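Local coordinates for variant surface glycoprotein MITat 1.13 (Trypanosoma brucei, PDB 6Z8H) that probably forms the dense surface coat of the bloodstream parasite, one of many antigenically distinct variants through which it evades the host immune response, at residues Lys68-Ala72 against Thr361-Leu365. Residues are numbered along the deposited sequence.
Sequences KLVTA and TIDKL
Apolar side-chain packing, edged by one long salt bridge, joins helix 34-75, near its C-terminal end, to the turn between strand 358-361 and helix 368-383. Residues 68-72 are regular helix. After extended Thr-361 (-87/158°), residues 362-364 have helical phi/psi; Leu-365 N bonds Thr-361 O (2.9 Å), closing the turn, and Thr-361 OG1 accepts from Lys-364 N (3.0 Å), an ST motif. The CA atoms of Lys-68 and Ile-362 approach to 7.2 Å. Ile-362 (chi1 m, chi2 t) points toward the helix, its CD1 3.6 Å from Ala-72 CB and 4.1 Å from Thr-71 CG2; small Ala-72 permits this closeness. Thr-71 OG1 bonds Ser-67 O. Partly exposed Lys-68 serves twice: its CG packs 3.9 Å from Ile-362 CG2, while NZ lies 3.6 Å from Asp-363 OD1 and pairs weakly with Glu-64. Ile-344 of helix 336-345 touches Ala-72. In the long VSG helical hairpin, Leu-69 and Val-70 instead meet Leu-88 of helix 78-129, Val-70 also Val-70 of the second subunit. Cohesion thus rests chiefly on the buried isoleucine, the long ion pair adding a looser electrostatic link.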
loop_
_atom_site.group_PDB
_atom_site.type_symbol
_atom_site.label_atom_id
_atom_site.label_comp_id
_atom_site.label_asym_id
_atom_site.label_seq_id
_atom_site.Cartn_x
_atom_site.Cartn_y
_atom_site.Cartn_z
ATOM N N LYS A 68 -3.866 -9.695 28.306
ATOM C CA LYS A 68 -4.829 -10.548 29.049
ATOM C C LYS A 68 -4.052 -11.419 30.045
ATOM O O LYS A 68 -4.549 -11.602 31.172
ATOM C CB LYS A 68 -5.640 -11.411 28.076
ATOM C CG LYS A 68 -6.940 -10.786 27.587
ATOM C CD LYS A 68 -8.012 -11.798 27.244
ATOM C CE LYS A 68 -8.560 -11.628 25.844
ATOM N NZ LYS A 68 -9.538 -12.689 25.506
ATOM N N LEU A 69 -2.880 -11.927 29.643
ATOM C CA LEU A 69 -2.052 -12.795 30.484
ATOM C C LEU A 69 -1.443 -11.996 31.631
ATOM O O LEU A 69 -1.427 -12.453 32.774
ATOM C CB LEU A 69 -0.938 -13.455 29.674
ATOM C CG LEU A 69 -1.325 -14.584 28.716
ATOM C CD1 LEU A 69 -0.134 -14.993 27.888
ATOM C CD2 LEU A 69 -1.832 -15.751 29.546
ATOM N N VAL A 70 -0.891 -10.813 31.344
ATOM C CA VAL A 70 -0.268 -10.028 32.411
ATOM C C VAL A 70 -1.306 -9.639 33.447
ATOM O O VAL A 70 -1.084 -9.760 34.664
ATOM C CB VAL A 70 0.462 -8.804 31.835
ATOM C CG1 VAL A 70 0.948 -7.898 32.950
ATOM C CG2 VAL A 70 1.603 -9.236 30.956
ATOM N N THR A 71 -2.451 -9.143 32.982
ATOM C CA THR A 71 -3.495 -8.699 33.891
ATOM C C THR A 71 -4.002 -9.852 34.739
ATOM O O THR A 71 -4.124 -9.736 35.959
ATOM C CB THR A 71 -4.638 -8.075 33.093
ATOM O OG1 THR A 71 -4.146 -7.023 32.231
ATOM C CG2 THR A 71 -5.716 -7.529 33.999
ATOM N N ALA A 72 -4.272 -10.990 34.117
ATOM C CA ALA A 72 -4.742 -12.149 34.868
ATOM C C ALA A 72 -3.683 -12.663 35.834
ATOM O O ALA A 72 -4.010 -13.095 36.941
ATOM C CB ALA A 72 -5.159 -13.243 33.874
ATOM N N THR A 361 -15.073 -9.232 35.158
ATOM C CA THR A 361 -14.106 -10.144 34.572
ATOM C C THR A 361 -13.317 -9.448 33.473
ATOM O O THR A 361 -13.756 -8.454 32.895
ATOM C CB THR A 361 -14.796 -11.374 33.988
ATOM O OG1 THR A 361 -15.468 -11.005 32.774
ATOM C CG2 THR A 361 -15.793 -11.952 34.978
ATOM N N ILE A 362 -12.131 -9.997 33.194
ATOM C CA ILE A 362 -11.308 -9.536 32.079
ATOM C C ILE A 362 -12.115 -9.535 30.791
ATOM O O ILE A 362 -12.045 -8.588 29.996
ATOM C CB ILE A 362 -10.044 -10.413 31.965
ATOM C CG1 ILE A 362 -9.048 -10.042 33.081
ATOM C CG2 ILE A 362 -9.424 -10.290 30.581
ATOM C CD1 ILE A 362 -7.816 -10.906 33.097
ATOM N N ASP A 363 -12.886 -10.599 30.557
ATOM C CA ASP A 363 -13.614 -10.702 29.298
ATOM C C ASP A 363 -14.751 -9.690 29.199
ATOM O O ASP A 363 -15.104 -9.278 28.091
ATOM C CB ASP A 363 -14.131 -12.125 29.107
ATOM C CG ASP A 363 -13.082 -13.048 28.502
ATOM O OD1 ASP A 363 -11.976 -12.564 28.161
ATOM O OD2 ASP A 363 -13.358 -14.252 28.365
ATOM N N LYS A 364 -15.322 -9.254 30.326
ATOM C CA LYS A 364 -16.338 -8.205 30.269
ATOM C C LYS A 364 -15.697 -6.827 30.117
ATOM O O LYS A 364 -16.177 -5.990 29.343
ATOM C CB LYS A 364 -17.235 -8.276 31.507
ATOM C CG LYS A 364 -18.126 -9.514 31.546
ATOM C CD LYS A 364 -19.596 -9.167 31.340
ATOM C CE LYS A 364 -20.382 -10.341 30.772
ATOM N NZ LYS A 364 -21.253 -9.910 29.637
ATOM N N LEU A 365 -14.592 -6.593 30.817
ATOM C CA LEU A 365 -13.817 -5.355 30.703
ATOM C C LEU A 365 -12.762 -5.523 29.610
ATOM O O LEU A 365 -11.555 -5.409 29.822
ATOM C CB LEU A 365 -13.174 -5.034 32.047
ATOM C CG LEU A 365 -14.148 -4.984 33.215
ATOM C CD1 LEU A 365 -13.422 -4.789 34.534
ATOM C CD2 LEU A 365 -15.199 -3.918 33.005
#